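Local coordinates for protein L-lysine 6-oxidase (PDB 3WEU) that oxidises the side-chain amine of free L-lysine with a cysteine tryptophylquinone cofactor, releasing ammonium and the hydrogen peroxide that makes it antibacterial, at residues N459-Y472 with R487-L501. Sequence-based numbering, arbitrary orientation. Where two conformers were deposited one is given.
With EDO (1,2-ethanediol), chain I.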
loop_
_atom_site.group_PDB
_atom_site.type_symbol
_atom_site.label_atom_id
_atom_site.label_comp_id
_atom_site.label_asym_id
_atom_site.label_seq_id
_atom_site.Cartn_x
_atom_site.Cartn_y
_atom_site.Cartn_z
ATOM N N ASN A 459 -1.446 12.517 -37.736
ATOM C CA ASN A 459 -2.149 13.764 -38.052
ATOM C C ASN A 459 -1.384 14.670 -39.001
ATOM O O ASN A 459 -0.340 15.122 -38.648
ATOM C CB ASN A 459 -2.469 14.513 -36.795
ATOM C CG ASN A 459 -3.555 15.542 -37.047
ATOM O OD1 ASN A 459 -3.630 16.062 -38.151
ATOM N ND2 ASN A 459 -4.441 15.740 -36.090
ATOM N N PRO A 460 -1.873 14.852 -40.239
ATOM C CA PRO A 460 -1.084 15.569 -41.168
ATOM C C PRO A 460 -0.771 17.000 -40.750
ATOM O O PRO A 460 0.228 17.553 -41.276
ATOM C CB PRO A 460 -1.943 15.617 -42.434
ATOM C CG PRO A 460 -3.336 15.372 -41.980
ATOM C CD PRO A 460 -3.147 14.433 -40.824
ATOM N N VAL A 461 -1.565 17.558 -39.845
ATOM C CA VAL A 461 -1.305 18.969 -39.471
ATOM C C VAL A 461 0.011 19.213 -38.721
ATOM O O VAL A 461 0.447 20.356 -38.592
ATOM C CB VAL A 461 -2.459 19.598 -38.701
ATOM C CG1 VAL A 461 -3.811 19.379 -39.406
ATOM C CG2 VAL A 461 -2.463 19.135 -37.273
ATOM N N ILE A 462 0.675 18.159 -38.214
ATOM C CA ILE A 462 1.984 18.350 -37.615
ATOM C C ILE A 462 3.128 18.364 -38.573
ATOM O O ILE A 462 4.258 18.592 -38.161
ATOM C CB ILE A 462 2.269 17.317 -36.502
ATOM C CG1 ILE A 462 2.556 15.931 -37.061
ATOM C CG2 ILE A 462 1.131 17.267 -35.522
ATOM C CD1 ILE A 462 3.243 15.026 -36.081
ATOM N N TYR A 463 2.874 18.110 -39.842
ATOM C CA TYR A 463 3.879 18.042 -40.872
ATOM C C TYR A 463 3.846 19.206 -41.791
ATOM O O TYR A 463 2.785 19.656 -42.167
ATOM C CB TYR A 463 3.674 16.845 -41.791
ATOM C CG TYR A 463 3.746 15.448 -41.108
ATOM C CD1 TYR A 463 2.630 14.862 -40.589
ATOM C CD2 TYR A 463 4.938 14.747 -41.015
ATOM C CE1 TYR A 463 2.681 13.644 -39.917
ATOM C CE2 TYR A 463 5.016 13.525 -40.386
ATOM C CZ TYR A 463 3.887 12.966 -39.834
ATOM O OH TYR A 463 4.016 11.739 -39.249
ATOM N N LYS A 464 5.001 19.637 -42.253
ATOM C CA LYS A 464 5.022 20.604 -43.349
ATOM C C LYS A 464 5.081 19.939 -44.696
ATOM O O LYS A 464 4.742 20.563 -45.692
ATOM C CB LYS A 464 6.168 21.626 -43.151
ATOM C CG LYS A 464 7.492 21.033 -42.720
ATOM C CD LYS A 464 8.478 22.169 -42.446
ATOM C CE LYS A 464 9.847 21.655 -42.087
ATOM N NZ LYS A 464 10.504 21.053 -43.298
ATOM N N ASP A 465 5.550 18.695 -44.776
ATOM C CA ASP A 465 5.421 17.895 -45.983
ATOM C C ASP A 465 5.676 16.440 -45.544
ATOM O O ASP A 465 5.984 16.183 -44.363
ATOM C CB ASP A 465 6.490 18.339 -47.012
ATOM C CG ASP A 465 6.177 17.920 -48.424
ATOM O OD1 ASP A 465 5.310 17.039 -48.725
ATOM O OD2 ASP A 465 6.879 18.465 -49.304
ATOM N N ALA A 466 5.524 15.491 -46.447
ATOM C CA ALA A 466 5.702 14.086 -46.128
ATOM C C ALA A 466 7.061 13.886 -45.421
ATOM O O ALA A 466 8.058 14.431 -45.888
ATOM C CB ALA A 466 5.672 13.282 -47.403
ATOM N N TYR A 467 7.033 13.186 -44.279
ATOM C CA TYR A 467 8.195 12.865 -43.449
ATOM C C TYR A 467 8.806 14.047 -42.703
ATOM O O TYR A 467 9.834 13.885 -42.077
ATOM C CB TYR A 467 9.288 12.142 -44.251
ATOM C CG TYR A 467 9.008 10.661 -44.522
ATOM C CD1 TYR A 467 8.177 10.291 -45.569
ATOM C CD2 TYR A 467 9.565 9.645 -43.722
ATOM C CE1 TYR A 467 7.891 8.960 -45.852
ATOM C CE2 TYR A 467 9.283 8.327 -43.992
ATOM C CZ TYR A 467 8.486 7.982 -45.069
ATOM O OH TYR A 467 8.191 6.661 -45.385
ATOM N N GLN A 468 8.256 15.255 -42.860
ATOM C CA GLN A 468 8.897 16.446 -42.274
ATOM C C GLN A 468 8.062 17.149 -41.263
ATOM O O GLN A 468 7.012 17.686 -41.624
ATOM C CB GLN A 468 9.135 17.432 -43.371
ATOM C CG GLN A 468 10.235 17.138 -44.320
ATOM C CD GLN A 468 10.425 18.360 -45.246
ATOM O OE1 GLN A 468 9.934 19.514 -44.963
ATOM N NE2 GLN A 468 11.088 18.117 -46.350
ATOM N N ILE A 469 8.533 17.165 -40.032
ATOM C CA ILE A 469 7.815 17.770 -38.927
ATOM C C ILE A 469 7.857 19.298 -39.071
ATOM O O ILE A 469 8.928 19.869 -39.239
ATOM C CB ILE A 469 8.417 17.381 -37.590
ATOM C CG1 ILE A 469 8.336 15.853 -37.401
ATOM C CG2 ILE A 469 7.745 18.146 -36.445
ATOM C CD1 ILE A 469 6.919 15.248 -37.430
ATOM N N LYS A 470 6.691 19.915 -39.021
ATOM C CA LYS A 470 6.595 21.375 -39.001
ATOM C C LYS A 470 6.997 21.914 -37.685
ATOM O O LYS A 470 6.535 21.458 -36.642
ATOM C CB LYS A 470 5.104 21.736 -39.247
ATOM C CG LYS A 470 4.861 23.251 -39.418
ATOM C CD LYS A 470 3.361 23.523 -39.480
ATOM C CE LYS A 470 2.750 23.355 -40.858
ATOM N NZ LYS A 470 1.344 22.841 -40.776
ATOM N N HIS A 471 7.857 22.920 -37.683
ATOM C CA HIS A 471 8.318 23.520 -36.498
ATOM C C HIS A 471 7.439 24.745 -36.146
ATOM O O HIS A 471 7.099 25.538 -37.020
ATOM C CB HIS A 471 9.730 24.070 -36.722
ATOM C CG HIS A 471 10.782 23.025 -36.828
ATOM N ND1 HIS A 471 12.040 23.190 -36.284
ATOM C CD2 HIS A 471 10.808 21.837 -37.491
ATOM C CE1 HIS A 471 12.788 22.135 -36.554
ATOM N NE2 HIS A 471 12.065 21.291 -37.287
ATOM N N TYR A 472 7.048 24.830 -34.908
ATOM C CA TYR A 472 6.424 26.020 -34.351
ATOM C C TYR A 472 7.546 26.926 -33.808
ATOM O O TYR A 472 8.267 26.539 -32.928
ATOM C CB TYR A 472 5.571 25.654 -33.229
ATOM C CG TYR A 472 4.797 26.785 -32.558
ATOM C CD1 TYR A 472 3.824 27.505 -33.248
ATOM C CD2 TYR A 472 5.012 27.067 -31.222
ATOM C CE1 TYR A 472 3.092 28.493 -32.601
ATOM C CE2 TYR A 472 4.296 28.043 -30.564
ATOM C CZ TYR A 472 3.342 28.733 -31.262
ATOM O OH TYR A 472 2.670 29.672 -30.573
ATOM N N ARG A 487 -0.261 23.691 -25.029
ATOM C CA ARG A 487 -0.488 23.819 -26.457
ATOM C C ARG A 487 -0.541 22.437 -27.136
ATOM O O ARG A 487 0.431 21.667 -27.054
ATOM C CB ARG A 487 0.612 24.637 -27.130
ATOM C CG ARG A 487 0.489 24.763 -28.619
ATOM C CD ARG A 487 1.533 25.676 -29.232
ATOM N NE ARG A 487 1.411 25.814 -30.673
ATOM C CZ ARG A 487 1.876 24.911 -31.533
ATOM N NH1 ARG A 487 2.478 23.812 -31.039
ATOM N NH2 ARG A 487 1.739 25.067 -32.836
ATOM N N ASP A 488 -1.646 22.159 -27.810
ATOM C CA ASP A 488 -1.752 20.991 -28.676
ATOM C C ASP A 488 -1.426 21.369 -30.109
ATOM O O ASP A 488 -2.168 22.036 -30.803
ATOM C CB ASP A 488 -3.138 20.405 -28.596
ATOM C CG ASP A 488 -3.246 19.054 -29.322
ATOM O OD1 ASP A 488 -2.270 18.661 -30.003
ATOM O OD2 ASP A 488 -4.278 18.397 -29.189
ATOM N N GLU A 489 -0.260 20.922 -30.576
ATOM C CA GLU A 489 0.115 21.096 -31.935
ATOM C C GLU A 489 -0.851 20.553 -32.942
ATOM O O GLU A 489 -0.924 21.037 -34.090
ATOM C CB GLU A 489 1.474 20.445 -32.140
ATOM C CG GLU A 489 1.488 18.891 -32.074
ATOM C CD GLU A 489 1.282 18.282 -30.686
ATOM O OE1 GLU A 489 1.238 18.962 -29.601
ATOM O OE2 GLU A 489 1.210 17.017 -30.657
ATOM N N CYS A 490 -1.590 19.494 -32.574
ATOM C CA CYS A 490 -2.661 19.026 -33.484
ATOM C C CYS A 490 -3.883 19.939 -33.585
ATOM O O CYS A 490 -4.558 19.921 -34.598
ATOM C CB CYS A 490 -3.149 17.658 -33.063
ATOM S SG CYS A 490 -1.788 16.427 -33.218
ATOM N N GLU A 491 -4.173 20.656 -32.526
ATOM C CA GLU A 491 -5.245 21.659 -32.521
ATOM C C GLU A 491 -4.817 22.945 -33.232
ATOM O O GLU A 491 -5.527 23.437 -34.114
ATOM C CB GLU A 491 -5.671 21.973 -31.087
ATOM C CG GLU A 491 -6.719 23.061 -31.049
ATOM C CD GLU A 491 -7.269 23.249 -29.674
ATOM O OE1 GLU A 491 -6.726 22.664 -28.735
ATOM O OE2 GLU A 491 -8.250 23.986 -29.530
ATOM N N GLU A 492 -3.656 23.481 -32.923
ATOM C CA GLU A 492 -3.236 24.768 -33.580
ATOM C C GLU A 492 -2.782 24.660 -34.964
ATOM O O GLU A 492 -2.898 25.631 -35.682
ATOM C CB GLU A 492 -2.104 25.439 -32.806
ATOM C CG GLU A 492 -2.392 25.545 -31.337
ATOM C CD GLU A 492 -3.742 26.205 -31.042
ATOM O OE1 GLU A 492 -4.202 27.056 -31.811
ATOM O OE2 GLU A 492 -4.368 25.830 -30.044
ATOM N N GLU A 493 -2.169 23.512 -35.368
ATOM C CA GLU A 493 -1.815 23.279 -36.763
ATOM C C GLU A 493 -0.619 24.061 -37.230
ATOM O O GLU A 493 -0.247 23.980 -38.375
ATOM C CB GLU A 493 -2.969 23.487 -37.786
ATOM C CG GLU A 493 -4.257 22.778 -37.364
ATOM C CD GLU A 493 -5.302 22.588 -38.419
ATOM O OE1 GLU A 493 -5.162 23.047 -39.535
ATOM O OE2 GLU A 493 -6.305 21.928 -38.129
ATOM N N THR A 494 0.020 24.780 -36.347
ATOM C CA THR A 494 1.120 25.688 -36.774
ATOM C C THR A 494 2.512 25.147 -36.392
ATOM O O THR A 494 3.514 25.883 -36.427
ATOM C CB THR A 494 0.926 27.051 -36.086
ATOM O OG1 THR A 494 0.651 26.850 -34.691
ATOM C CG2 THR A 494 -0.242 27.795 -36.774
ATOM N N GLY A 495 2.571 23.864 -35.995
ATOM C CA GLY A 495 3.855 23.179 -35.833
ATOM C C GLY A 495 4.040 22.596 -34.484
ATOM O O GLY A 495 3.253 22.808 -33.591
ATOM N N CYS A 496 5.177 21.904 -34.313
ATOM C CA CYS A 496 5.473 21.275 -33.050
ATOM C C CYS A 496 6.516 22.032 -32.286
ATOM O O CYS A 496 7.421 22.588 -32.863
ATOM C CB CYS A 496 6.015 19.851 -33.294
ATOM S SG CYS A 496 4.815 18.854 -34.192
ATOM N N GLU A 497 6.458 21.885 -30.985
ATOM C CA GLU A 497 7.483 22.374 -30.110
ATOM C C GLU A 497 8.259 21.159 -29.660
ATOM O O GLU A 497 7.701 20.071 -29.679
ATOM C CB GLU A 497 6.863 22.927 -28.861
ATOM C CG GLU A 497 6.179 24.246 -29.125
ATOM C CD GLU A 497 5.718 24.987 -27.875
ATOM O OE1 GLU A 497 5.766 24.448 -26.757
ATOM O OE2 GLU A 497 5.299 26.151 -28.064
ATOM N N PRO A 498 9.440 21.367 -29.117
ATOM C CA PRO A 498 10.186 20.352 -28.391
ATOM C C PRO A 498 9.329 19.690 -27.286
ATOM O O PRO A 498 8.619 20.340 -26.506
ATOM C CB PRO A 498 11.365 21.104 -27.812
ATOM C CG PRO A 498 11.595 22.218 -28.737
ATOM C CD PRO A 498 10.266 22.548 -29.394
ATOM N N GLY A 499 9.381 18.358 -27.247
ATOM C CA GLY A 499 8.578 17.597 -26.338
ATOM C C GLY A 499 7.246 17.151 -26.922
ATOM O O GLY A 499 6.613 16.237 -26.353
ATOM N N ASP A 500 6.862 17.651 -28.076
ATOM C CA ASP A 500 5.533 17.358 -28.571
ATOM C C ASP A 500 5.323 15.922 -29.059
ATOM O O ASP A 500 4.225 15.358 -28.911
ATOM C CB ASP A 500 5.082 18.379 -29.609
ATOM C CG ASP A 500 4.593 19.692 -28.970
ATOM O OD1 ASP A 500 4.506 19.771 -27.734
ATOM O OD2 ASP A 500 4.357 20.592 -29.786
ATOM N N LEU A 501 6.347 15.333 -29.676
ATOM C CA LEU A 501 6.190 13.989 -30.241
ATOM C C LEU A 501 6.151 12.883 -29.197
ATOM O O LEU A 501 5.598 11.814 -29.473
ATOM C CB LEU A 501 7.224 13.695 -31.328
ATOM C CG LEU A 501 6.823 14.161 -32.717
ATOM C CD1 LEU A 501 6.455 15.572 -32.778
ATOM C CD2 LEU A 501 7.907 13.867 -33.730
HETATM C C1 EDO I . -7.107 17.277 -38.867
HETATM O O1 EDO I . -6.086 16.368 -39.299
HETATM C C2 EDO I . -7.517 17.141 -37.422
HETATM O O2 EDO I . -6.458 17.637 -36.566
HETATM O O HOH W 1 0.963 21.567 -36.012
HETATM O O HOH W 2 9.656 24.313 -32.636
#
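Tyr472 lays one face of its ring on the guanidinium of Arg487, a cation-pi stack with Arg487 CZ 3.6 Å from the ring centroid and the two planes 21° apart. With CG anti to the backbone N (chi1 -178°), the ring extends toward Arg487. Glu497 OE2, which is hydrogen-bonded to Thr484 OG1, lies at its edge, near the ring plane, while Thr494 OG1 approaches obliquely. Arg487 is held flat from within its own segment: NH1 and NH2 both grip Gly495 O end-on, and NH2 also bonds Thr494 OG1.

Gly495 is the hollow in this surface: with no side chain, it lets Lys470 O come within 3.3 Å of its CA. Cys496 N donates to Lys470 O at 2.7 Å, and Tyr472 N donates to Cys496 O. Lys470 runs its methylenes past Gly495 and Thr494, then bends at chi3 and chi4 to bring NZ to Glu493 O (3.1 Å).

Deeper in, Cys496 SG sits in the notch formed by Ile462 CB and Ile469 CG2, 3.8 Å from each; Ile469 CD1 meets Leu501 CD2 tip to tip. Ile462 CG2 rests against both Cys490 SG and Glu489 CG, and Val461 wedges CG2 against Cys490 O and CG1 against the Glu493 carboxylate. A water bonded to Val461 O, Glu489 O and Gly495 N bridges the segments.

The arrangement is a single beta bridge, His471 with Cys496, beside a short helix packed on a 3-10 turn: mostly buried packing of irregular chain in the C-terminal family region, where Ile469, Cys496 and Leu501 touch Trp243 of strand 237-247.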